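Local coordinates for fatty acid amide hydrolase (PDB 6KVR), which probably hydrolyses fatty acid and other monocarboxylic acid amides to the free acid and ammonia, as a member of the amidase family, at residues M208-A213 against G255-A260; T217-N222 against H474-Y479; P261-G266 against S465-N470; N469-H474 against A539-Q544. All coordinates share one frame; numbering follows the deposited sequence.

Contact 1. Residues M208-A213 against G255-A260; sequences MHLDSA and GGSIRA
L210 divides its two methyls between the glycine loop before the predicted nucleophile and the helix after it. With CG beside the backbone N and anti to the carbonyl carbon (chi1 -65°), the isobutyl end swings across to the other segment, although its CB does not point there. CD2 comes down on bare backbone: it lies 4.1 Å from C of G256 and 4.2 Å from O of G255, so the methyl meets peptide groups where no side chains intervene. CD1 takes the other direction and meets the CB of A260, which points back at it, at 4.2 Å. No hydrogen bond crosses; the fit is one of van der Waals contact. A260 is itself held by its N, bonded to the O of G256 at 2.9 Å. S257 lies alongside, with its OG 4.5 Å from CD2 of L210 and hydrogen-bonded to I254, three residues earlier. S257 is predicted to carry the acyl ester, with S233 and K158 as the charge relay, the Ser-Ser-Lys triad of amidase signature enzymes. The contact thus backs the loop that leads from strand 248-253 into helix 259-265, while helix 417-423 packs against M208, H209 and D211 and W481 touches L210.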
loop_
_atom_site.group_PDB
_atom_site.type_symbol
_atom_site.label_atom_id
_atom_site.label_comp_id
_atom_site.label_asym_id
_atom_site.label_seq_id
_atom_site.Cartn_x
_atom_site.Cartn_y
_atom_site.Cartn_z
HETATM N N MSE A 208 16.692 3.023 15.875
HETATM C CA MSE A 208 15.459 3.276 16.613
HETATM C C MSE A 208 15.737 4.137 17.850
HETATM O O MSE A 208 15.325 3.807 18.963
HETATM C CB MSE A 208 14.801 1.941 17.009
HETATM C CG MSE A 208 14.356 1.079 15.823
HETATM SE SE MSE A 208 12.843 2.034 14.928
HETATM C CE MSE A 208 11.427 1.479 16.231
ATOM N N HIS A 209 16.460 5.233 17.633
ATOM C CA HIS A 209 16.570 6.320 18.592
ATOM C C HIS A 209 16.169 7.622 17.912
ATOM O O HIS A 209 16.468 7.845 16.736
ATOM C CB HIS A 209 18.014 6.568 19.148
ATOM C CG HIS A 209 18.763 5.351 19.593
ATOM N ND1 HIS A 209 19.974 5.445 20.258
ATOM C CD2 HIS A 209 18.506 4.027 19.469
ATOM C CE1 HIS A 209 20.421 4.235 20.531
ATOM N NE2 HIS A 209 19.557 3.355 20.057
ATOM N N LEU A 210 15.558 8.520 18.672
ATOM C CA LEU A 210 15.527 9.917 18.240
ATOM C C LEU A 210 16.804 10.645 18.658
ATOM O O LEU A 210 16.772 11.786 19.123
ATOM C CB LEU A 210 14.280 10.610 18.778
ATOM C CG LEU A 210 12.943 10.082 18.228
ATOM C CD1 LEU A 210 11.785 11.034 18.555
ATOM C CD2 LEU A 210 12.989 9.797 16.722
ATOM N N ASP A 211 17.939 9.979 18.457
ATOM C CA ASP A 211 19.277 10.368 18.903
ATOM C C ASP A 211 20.274 9.556 18.075
ATOM O O ASP A 211 19.872 8.820 17.169
ATOM C CB ASP A 211 19.438 10.122 20.406
ATOM C CG ASP A 211 20.672 10.782 20.976
ATOM O OD1 ASP A 211 21.216 10.255 21.977
ATOM O OD2 ASP A 211 21.101 11.831 20.423
ATOM N N SER A 212 21.574 9.620 18.425
ATOM C CA SER A 212 22.619 9.153 17.519
ATOM C C SER A 212 23.596 8.104 18.061
ATOM O O SER A 212 24.424 7.611 17.275
ATOM C CB SER A 212 23.448 10.351 17.015
ATOM O OG SER A 212 23.689 11.287 18.050
ATOM N N ALA A 213 23.542 7.732 19.345
ATOM C CA ALA A 213 24.623 6.916 19.909
ATOM C C ALA A 213 24.834 5.645 19.099
ATOM O O ALA A 213 23.892 4.895 18.838
ATOM C CB ALA A 213 24.340 6.559 21.372
ATOM N N GLY A 255 8.734 6.270 13.141
ATOM C CA GLY A 255 8.814 6.882 14.472
ATOM C C GLY A 255 9.194 8.354 14.555
ATOM O O GLY A 255 9.059 8.945 15.646
ATOM N N GLY A 256 9.685 8.973 13.483
ATOM C CA GLY A 256 10.022 10.388 13.541
ATOM C C GLY A 256 11.427 10.729 13.083
ATOM O O GLY A 256 11.896 11.848 13.299
ATOM N N SER A 257 12.107 9.787 12.429
ATOM C CA SER A 257 13.533 9.933 12.168
ATOM C C SER A 257 13.873 10.940 11.056
ATOM O O SER A 257 15.063 11.151 10.826
ATOM C CB SER A 257 14.143 8.565 11.844
ATOM O OG SER A 257 13.825 7.628 12.872
ATOM N N ILE A 258 12.915 11.542 10.353
ATOM C CA ILE A 258 13.188 12.734 9.533
ATOM C C ILE A 258 12.772 14.001 10.259
ATOM O O ILE A 258 13.546 14.952 10.379
ATOM C CB ILE A 258 12.486 12.654 8.160
ATOM C CG1 ILE A 258 13.120 11.606 7.249
ATOM C CG2 ILE A 258 12.525 14.021 7.479
ATOM C CD1 ILE A 258 12.291 11.336 5.993
ATOM N N ARG A 259 11.543 14.017 10.765
ATOM C CA ARG A 259 10.980 15.240 11.325
ATOM C C ARG A 259 11.688 15.680 12.598
ATOM O O ARG A 259 11.913 16.879 12.786
ATOM C CB ARG A 259 9.500 15.018 11.544
ATOM C CG ARG A 259 9.002 14.498 10.240
ATOM C CD ARG A 259 7.562 14.499 10.081
ATOM N NE ARG A 259 6.820 13.874 11.153
ATOM C CZ ARG A 259 6.870 12.597 11.489
ATOM N NH1 ARG A 259 7.748 11.779 10.957
ATOM N NH2 ARG A 259 5.976 12.128 12.350
ATOM N N ALA A 260 12.058 14.735 13.486
ATOM C CA ALA A 260 12.699 15.145 14.739
ATOM C C ALA A 260 14.072 15.757 14.513
ATOM O O ALA A 260 14.301 16.880 15.001
ATOM C CB ALA A 260 12.757 13.974 15.726
#

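Contact 2. Residues T217-N222 against H474-Y479; sequences TGLTKN and HSEEVY
L219 and S475 bring the backbones to 7.4 Å between their CA atoms, where the second segment makes a type II beta turn from H474 to E477, with E476 at positive phi. The turn presents S475 squarely to the first segment, and its hydroxyl becomes a relay. K221 bends its chain at chi2 (-56°) so that NZ donates to OG of S475 over 2.7 Å. That hydroxyl in turn donates to a water at 2.7 Å, and the water donates to the O of T220 at 2.9 Å. One serine oxygen therefore joins a lysine side chain to the carbonyl of the residue just before it, by one direct bond and one bridge. Beside this polar cluster L219 straddles the turn: CD1 rests on CB of S475 (3.9 Å), while CD2 meets CG of E476 at 4.0 Å, the two side chains crossing at about a right angle. E476 puts CG beside its backbone N (chi1 -51°), which turns that methylene to the leucine. Away from the annotated sites, the contact joins the short, weakly bonded strand 221-222, whose K221 shares a backbone hydrogen bond with T118 at the end of helix 100-118, to the loop between strand 462-466 and helix 482-490, whose E476 O accepts from K417 on helix 417-423.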
loop_
_atom_site.group_PDB
_atom_site.type_symbol
_atom_site.label_atom_id
_atom_site.label_comp_id
_atom_site.label_asym_id
_atom_site.label_seq_id
_atom_site.Cartn_x
_atom_site.Cartn_y
_atom_site.Cartn_z
ATOM N N THR A 217 31.153 5.932 15.751
ATOM C CA THR A 217 31.583 7.318 15.905
ATOM C C THR A 217 31.051 8.007 17.155
ATOM O O THR A 217 31.339 9.195 17.342
ATOM C CB THR A 217 31.136 8.145 14.691
ATOM O OG1 THR A 217 29.700 8.070 14.569
ATOM C CG2 THR A 217 31.788 7.614 13.414
ATOM N N GLY A 218 30.245 7.331 17.982
ATOM C CA GLY A 218 29.761 7.951 19.217
ATOM C C GLY A 218 28.521 8.800 18.991
ATOM O O GLY A 218 27.555 8.350 18.368
ATOM N N LEU A 219 28.537 10.032 19.497
ATOM C CA LEU A 219 27.374 10.913 19.470
ATOM C C LEU A 219 27.533 12.021 18.437
ATOM O O LEU A 219 28.631 12.542 18.216
ATOM C CB LEU A 219 27.134 11.559 20.841
ATOM C CG LEU A 219 27.008 10.654 22.055
ATOM C CD1 LEU A 219 27.191 11.450 23.362
ATOM C CD2 LEU A 219 25.665 9.909 22.020
ATOM N N THR A 220 26.416 12.401 17.828
ATOM C CA THR A 220 26.353 13.557 16.932
ATOM C C THR A 220 25.619 14.689 17.641
ATOM O O THR A 220 24.604 14.450 18.299
ATOM C CB THR A 220 25.660 13.175 15.615
ATOM O OG1 THR A 220 26.451 12.172 14.963
ATOM C CG2 THR A 220 25.474 14.384 14.669
ATOM N N LYS A 221 26.129 15.917 17.524
ATOM C CA LYS A 221 25.667 17.026 18.354
ATOM C C LYS A 221 24.909 18.076 17.546
ATOM O O LYS A 221 25.090 18.210 16.333
ATOM C CB LYS A 221 26.852 17.692 19.075
ATOM C CG LYS A 221 27.443 16.839 20.198
ATOM C CD LYS A 221 26.370 16.457 21.238
ATOM C CE LYS A 221 27.022 15.963 22.533
ATOM N NZ LYS A 221 26.046 15.851 23.639
ATOM N N ASN A 222 24.092 18.865 18.260
ATOM C CA ASN A 222 23.251 19.895 17.627
ATOM C C ASN A 222 24.081 21.096 17.193
ATOM O O ASN A 222 24.839 21.642 17.996
ATOM C CB ASN A 222 22.159 20.358 18.596
ATOM C CG ASN A 222 21.073 21.175 17.916
ATOM O OD1 ASN A 222 21.348 22.149 17.192
ATOM N ND2 ASN A 222 19.825 20.786 18.148
ATOM N N HIS A 474 18.903 16.358 25.586
ATOM C CA HIS A 474 20.283 15.991 25.868
ATOM C C HIS A 474 20.567 14.609 25.287
ATOM O O HIS A 474 19.668 13.774 25.165
ATOM C CB HIS A 474 20.541 15.998 27.372
ATOM C CG HIS A 474 20.462 17.357 27.988
ATOM N ND1 HIS A 474 20.289 17.554 29.342
ATOM C CD2 HIS A 474 20.548 18.592 27.436
ATOM C CE1 HIS A 474 20.264 18.850 29.595
ATOM N NE2 HIS A 474 20.416 19.503 28.454
ATOM N N SER A 475 21.831 14.364 24.939
ATOM C CA SER A 475 22.195 13.080 24.353
ATOM C C SER A 475 21.747 11.927 25.242
ATOM O O SER A 475 21.869 11.977 26.470
ATOM C CB SER A 475 23.703 13.020 24.103
ATOM O OG SER A 475 24.066 14.043 23.178
ATOM N N GLU A 476 21.168 10.905 24.603
ATOM C CA GLU A 476 20.757 9.661 25.252
ATOM C C GLU A 476 19.651 9.883 26.285
ATOM O O GLU A 476 19.454 9.050 27.179
ATOM C CB GLU A 476 21.956 8.948 25.890
ATOM C CG GLU A 476 23.164 8.749 24.956
ATOM C CD GLU A 476 24.145 7.675 25.455
ATOM O OE1 GLU A 476 23.937 6.452 25.217
ATOM O OE2 GLU A 476 25.138 8.070 26.108
ATOM N N GLU A 477 18.893 10.973 26.156
ATOM C CA GLU A 477 17.852 11.327 27.125
ATOM C C GLU A 477 16.569 11.746 26.411
ATOM O O GLU A 477 15.955 12.767 26.730
ATOM C CB GLU A 477 18.351 12.428 28.072
ATOM C CG GLU A 477 19.294 11.900 29.161
ATOM C CD GLU A 477 19.638 12.937 30.221
ATOM O OE1 GLU A 477 18.787 13.214 31.095
ATOM O OE2 GLU A 477 20.788 13.436 30.200
ATOM N N VAL A 478 16.145 10.961 25.422
ATOM C CA VAL A 478 14.874 11.205 24.754
ATOM C C VAL A 478 14.137 9.875 24.634
ATOM O O VAL A 478 14.637 8.931 24.008
ATOM C CB VAL A 478 15.050 11.898 23.387
ATOM C CG1 VAL A 478 16.129 11.220 22.531
ATOM C CG2 VAL A 478 13.730 11.990 22.654
ATOM N N TYR A 479 12.949 9.806 25.242
ATOM C CA TYR A 479 12.227 8.575 25.517
ATOM C C TYR A 479 10.847 8.503 24.881
ATOM O O TYR A 479 10.401 7.407 24.529
ATOM C CB TYR A 479 12.061 8.400 27.031
ATOM C CG TYR A 479 13.348 8.586 27.815
ATOM C CD1 TYR A 479 14.263 7.542 27.945
ATOM C CD2 TYR A 479 13.644 9.795 28.419
ATOM C CE1 TYR A 479 15.442 7.703 28.650
ATOM C CE2 TYR A 479 14.818 9.975 29.130
ATOM C CZ TYR A 479 15.708 8.926 29.244
ATOM O OH TYR A 479 16.864 9.108 29.946
HETATM O O HOH W 1 23.664 13.155 20.670
#

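Contact 3. Residues P261-G266 against S465-N470; sequences PAAYSG and SPTYNN
Y264 sets its phenol hydroxyl over one face of the Y468 ring, 3.3 Å above the plane and offset toward the rim, with CG of Y468 its nearest atom. The two side chains cross at about a right angle, but the ring planes meet at 58° with centroids 5.4 Å apart, an oblique pair. CE1 of Y264 touches CD2 of Y468 at 3.7 Å, and CB of Y468 lies in plane at the edge of the Y264 ring. One helical position earlier, CB of A263 fits into the fork of T467, 3.8 Å from OG1 and equally close to CG2.

Outward from this shell, polar bonds fix the partners. T467 turns OG1 beside its own backbone N (chi1 -49°), and that hydroxyl bonds to the O of G542 on strand 540-546. P466 O receives the NE2 of Q544 on the same strand, and Y468 OH has a weak hydrogen bond to E527. On the helix side, N222 bonds to Y264 O, P473 packs on the Y264 ring, and S496 of strand 494-499 touches both A263 and T467. Helix 259-265 begins shortly after the predicted nucleophile, and the contact joins its later part to the chain leaving strand 462-466.

The hydroxyl of Y264 is buried and has no hydrogen-bonding partner in the model. Its place over the aromatic face suggests that the pi electrons of Y468 may offset part of that cost. The T467 hydroxyl, by contrast, is satisfied by G542, and no hydrogen bond crosses the contact.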
loop_
_atom_site.group_PDB
_atom_site.type_symbol
_atom_site.label_atom_id
_atom_site.label_comp_id
_atom_site.label_asym_id
_atom_site.label_seq_id
_atom_site.Cartn_x
_atom_site.Cartn_y
_atom_site.Cartn_z
ATOM N N PRO A 261 15.018 15.116 13.799
ATOM C CA PRO A 261 16.307 15.791 13.562
ATOM C C PRO A 261 16.153 17.142 12.885
ATOM O O PRO A 261 16.876 18.089 13.231
ATOM C CB PRO A 261 17.079 14.807 12.670
ATOM C CG PRO A 261 16.345 13.500 12.777
ATOM C CD PRO A 261 14.947 13.795 13.130
ATOM N N ALA A 262 15.236 17.255 11.919
ATOM C CA ALA A 262 14.983 18.550 11.300
ATOM C C ALA A 262 14.581 19.578 12.351
ATOM O O ALA A 262 15.201 20.642 12.466
ATOM C CB ALA A 262 13.905 18.425 10.223
ATOM N N ALA A 263 13.564 19.254 13.150
ATOM C CA ALA A 263 13.075 20.191 14.153
ATOM C C ALA A 263 14.134 20.485 15.209
ATOM O O ALA A 263 14.284 21.636 15.634
ATOM C CB ALA A 263 11.804 19.646 14.803
ATOM N N TYR A 264 14.871 19.456 15.648
ATOM C CA TYR A 264 15.890 19.647 16.675
ATOM C C TYR A 264 17.011 20.548 16.170
ATOM O O TYR A 264 17.528 21.383 16.919
ATOM C CB TYR A 264 16.501 18.311 17.114
ATOM C CG TYR A 264 15.605 17.316 17.826
ATOM C CD1 TYR A 264 14.283 17.607 18.120
ATOM C CD2 TYR A 264 16.100 16.071 18.204
ATOM C CE1 TYR A 264 13.472 16.687 18.766
ATOM C CE2 TYR A 264 15.303 15.134 18.839
ATOM C CZ TYR A 264 13.983 15.457 19.119
ATOM O OH TYR A 264 13.173 14.549 19.764
ATOM N N SER A 265 17.404 20.385 14.905
ATOM C CA SER A 265 18.669 20.905 14.414
ATOM C C SER A 265 18.529 22.159 13.572
ATOM O O SER A 265 19.527 22.614 13.012
ATOM C CB SER A 265 19.396 19.838 13.589
ATOM O OG SER A 265 19.806 18.744 14.389
ATOM N N GLY A 266 17.326 22.699 13.424
ATOM C CA GLY A 266 17.161 23.963 12.738
ATOM C C GLY A 266 16.965 23.917 11.236
ATOM O O GLY A 266 17.385 24.859 10.551
ATOM N N SER A 465 0.995 20.739 15.125
ATOM C CA SER A 465 1.244 20.053 16.384
ATOM C C SER A 465 2.732 20.149 16.713
ATOM O O SER A 465 3.549 20.423 15.824
ATOM C CB SER A 465 0.800 18.584 16.300
ATOM O OG SER A 465 1.689 17.872 15.461
ATOM N N PRO A 466 3.114 19.908 17.974
ATOM C CA PRO A 466 4.537 19.830 18.319
ATOM C C PRO A 466 5.202 18.657 17.616
ATOM O O PRO A 466 4.543 17.736 17.134
ATOM C CB PRO A 466 4.531 19.624 19.845
ATOM C CG PRO A 466 3.116 19.992 20.297
ATOM C CD PRO A 466 2.254 19.621 19.138
ATOM N N THR A 467 6.536 18.701 17.561
ATOM C CA THR A 467 7.320 17.586 17.043
ATOM C C THR A 467 7.795 16.657 18.138
ATOM O O THR A 467 8.098 15.489 17.859
ATOM C CB THR A 467 8.542 18.088 16.268
ATOM O OG1 THR A 467 8.124 19.098 15.342
ATOM C CG2 THR A 467 9.175 16.944 15.461
ATOM N N TYR A 468 7.831 17.149 19.371
ATOM C CA TYR A 468 8.450 16.504 20.519
ATOM C C TYR A 468 8.006 17.341 21.719
ATOM O O TYR A 468 7.594 18.488 21.548
ATOM C CB TYR A 468 9.982 16.441 20.342
ATOM C CG TYR A 468 10.778 15.937 21.538
ATOM C CD1 TYR A 468 10.470 14.729 22.126
ATOM C CD2 TYR A 468 11.834 16.680 22.079
ATOM C CE1 TYR A 468 11.168 14.267 23.222
ATOM C CE2 TYR A 468 12.552 16.218 23.184
ATOM C CZ TYR A 468 12.205 14.994 23.743
ATOM O OH TYR A 468 12.872 14.481 24.842
ATOM N N ASN A 469 8.037 16.763 22.921
ATOM C CA ASN A 469 7.581 17.512 24.095
ATOM C C ASN A 469 8.629 18.483 24.618
ATOM O O ASN A 469 8.548 18.944 25.762
ATOM C CB ASN A 469 7.176 16.550 25.213
ATOM C CG ASN A 469 8.231 15.481 25.451
ATOM O OD1 ASN A 469 8.109 14.356 24.972
ATOM N ND2 ASN A 469 9.304 15.852 26.137
ATOM N N ASN A 470 9.639 18.781 23.813
ATOM C CA ASN A 470 10.711 19.680 24.203
ATOM C C ASN A 470 11.422 20.092 22.921
ATOM O O ASN A 470 11.114 19.591 21.833
ATOM C CB ASN A 470 11.649 19.002 25.213
ATOM C CG ASN A 470 12.627 19.974 25.860
ATOM O OD1 ASN A 470 12.397 21.182 25.902
ATOM N ND2 ASN A 470 13.734 19.445 26.350
#

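Contact 4. Residues N469-H474 against A539-Q544; sequences NNVAPH and APVGLQ
V471 packs its branched end against A539 and V541 where strand 540-546 begins. CB of V471 meets CB of A539 at 3.7 Å, the alanine pointing toward it, while CG2, held in the crowded position between backbone N and carbonyl carbon, adds a second touch on the same methyl at 3.8 Å. CG1 lies beside the backbone N (chi1 -69°) and reaches farther along the strand, to CG2 of V541 at 3.7 Å, the two valines crossing at about a right angle. A methyl-to-carbonyl contact links these two patches, for CG1 of V471 also rests 3.6 Å from O of P540.

The strand met here belongs to the central mixed sheet of the amidase signature fold, where 540-546 runs antiparallel to both its neighbours, 494-499 and 462-466. Beyond strand 462-466 the chain leaves the sheet, and 469-474 pass over the start of the adjacent strand.

Polar interaction across the contact is carried by water. One molecule accepts from the N of A472 at 3.0 Å and donates to the O of P540 at 2.7 Å, so both backbone groups are bridged where no direct hydrogen bond joins the segments. Farther out, I359 of helix 357-372 touches both V471 and V541, A472 lies on Y264 of helix 259-265, and the H474 ring stacks on F536.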
loop_
_atom_site.group_PDB
_atom_site.type_symbol
_atom_site.label_atom_id
_atom_site.label_comp_id
_atom_site.label_asym_id
_atom_site.label_seq_id
_atom_site.Cartn_x
_atom_site.Cartn_y
_atom_site.Cartn_z
ATOM N N ASN A 469 8.037 16.763 22.921
ATOM C CA ASN A 469 7.581 17.512 24.095
ATOM C C ASN A 469 8.629 18.483 24.618
ATOM O O ASN A 469 8.548 18.944 25.762
ATOM C CB ASN A 469 7.176 16.550 25.213
ATOM C CG ASN A 469 8.231 15.481 25.451
ATOM O OD1 ASN A 469 8.109 14.356 24.972
ATOM N ND2 ASN A 469 9.304 15.852 26.137
ATOM N N ASN A 470 9.639 18.781 23.813
ATOM C CA ASN A 470 10.711 19.680 24.203
ATOM C C ASN A 470 11.422 20.092 22.921
ATOM O O ASN A 470 11.114 19.591 21.833
ATOM C CB ASN A 470 11.649 19.002 25.213
ATOM C CG ASN A 470 12.627 19.974 25.860
ATOM O OD1 ASN A 470 12.397 21.182 25.902
ATOM N ND2 ASN A 470 13.734 19.445 26.350
ATOM N N VAL A 471 12.362 21.019 23.052
ATOM C CA VAL A 471 13.338 21.267 21.994
ATOM C C VAL A 471 14.298 20.086 22.032
ATOM O O VAL A 471 14.065 19.132 22.779
ATOM C CB VAL A 471 14.070 22.607 22.200
ATOM C CG1 VAL A 471 13.114 23.766 21.973
ATOM C CG2 VAL A 471 14.610 22.679 23.592
ATOM N N ALA A 472 15.388 20.154 21.261
ATOM C CA ALA A 472 16.352 19.060 21.180
ATOM C C ALA A 472 16.713 18.538 22.570
ATOM O O ALA A 472 16.979 19.333 23.481
ATOM C CB ALA A 472 17.624 19.509 20.455
ATOM N N PRO A 473 16.740 17.234 22.769
ATOM C CA PRO A 473 17.043 16.680 24.091
ATOM C C PRO A 473 18.548 16.598 24.334
ATOM O O PRO A 473 19.371 16.749 23.434
ATOM C CB PRO A 473 16.423 15.285 24.019
ATOM C CG PRO A 473 16.681 14.888 22.609
ATOM C CD PRO A 473 16.489 16.174 21.777
ATOM N N HIS A 474 18.903 16.358 25.586
ATOM C CA HIS A 474 20.283 15.991 25.868
ATOM C C HIS A 474 20.567 14.609 25.287
ATOM O O HIS A 474 19.668 13.774 25.165
ATOM C CB HIS A 474 20.541 15.998 27.372
ATOM C CG HIS A 474 20.462 17.357 27.988
ATOM N ND1 HIS A 474 20.289 17.554 29.342
ATOM C CD2 HIS A 474 20.548 18.592 27.436
ATOM C CE1 HIS A 474 20.264 18.850 29.595
ATOM N NE2 HIS A 474 20.416 19.503 28.454
ATOM N N ALA A 539 17.926 26.698 21.610
ATOM C CA ALA A 539 17.591 25.605 20.697
ATOM C C ALA A 539 16.416 25.988 19.804
ATOM O O ALA A 539 15.420 26.530 20.286
ATOM C CB ALA A 539 17.236 24.346 21.479
ATOM N N PRO A 540 16.479 25.678 18.514
ATOM C CA PRO A 540 15.360 26.009 17.624
ATOM C C PRO A 540 14.107 25.214 17.966
ATOM O O PRO A 540 14.171 24.105 18.506
ATOM C CB PRO A 540 15.888 25.642 16.233
ATOM C CG PRO A 540 16.990 24.685 16.466
ATOM C CD PRO A 540 17.592 25.019 17.807
ATOM N N VAL A 541 12.952 25.815 17.673
ATOM C CA VAL A 541 11.659 25.146 17.795
ATOM C C VAL A 541 11.124 24.881 16.397
ATOM O O VAL A 541 10.873 25.823 15.633
ATOM C CB VAL A 541 10.631 25.960 18.589
ATOM C CG1 VAL A 541 9.317 25.198 18.577
ATOM C CG2 VAL A 541 11.084 26.183 20.009
ATOM N N GLY A 542 10.934 23.614 16.065
ATOM C CA GLY A 542 10.275 23.234 14.822
ATOM C C GLY A 542 8.968 22.531 15.126
ATOM O O GLY A 542 8.874 21.793 16.108
ATOM N N LEU A 543 7.971 22.758 14.278
ATOM C CA LEU A 543 6.634 22.214 14.481
ATOM C C LEU A 543 6.234 21.364 13.279
ATOM O O LEU A 543 6.854 21.435 12.214
ATOM C CB LEU A 543 5.615 23.345 14.697
ATOM C CG LEU A 543 5.744 24.283 15.903
ATOM C CD1 LEU A 543 4.710 25.401 15.796
ATOM C CD2 LEU A 543 5.588 23.540 17.239
ATOM N N GLN A 544 5.163 20.583 13.437
ATOM C CA GLN A 544 4.701 19.671 12.399
ATOM C C GLN A 544 3.401 20.150 11.764
ATOM O O GLN A 544 2.467 20.562 12.462
ATOM C CB GLN A 544 4.483 18.265 12.951
ATOM C CG GLN A 544 5.751 17.605 13.396
ATOM C CD GLN A 544 5.498 16.165 13.769
ATOM O OE1 GLN A 544 5.952 15.257 13.077
ATOM N NE2 GLN A 544 4.735 15.947 14.837
HETATM O O HOH W 2 16.038 22.251 19.174
#

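From the N terminus, 208-213 comes first, and contact 1 closes its loop at 255-260, bringing the segment before strand 221-222 back to the start of helix 259-265. Contact 2 opens inside that loop, at 217-222, and closes only at 474-479, so contacts 1 and 2 cross. Contact 3 follows contact 1 in series on the same helix and lies wholly within the span of contact 2. Contact 4 starts where contact 3 ends, sharing N469 and N470, crosses contact 2, with which it shares H474, and closes at 539-544. Adjacent strands 462-466 and 540-546 thereby tie contacts 3 and 4 to one sheet, while D211 bonds to E476 between contacts 1 and 2.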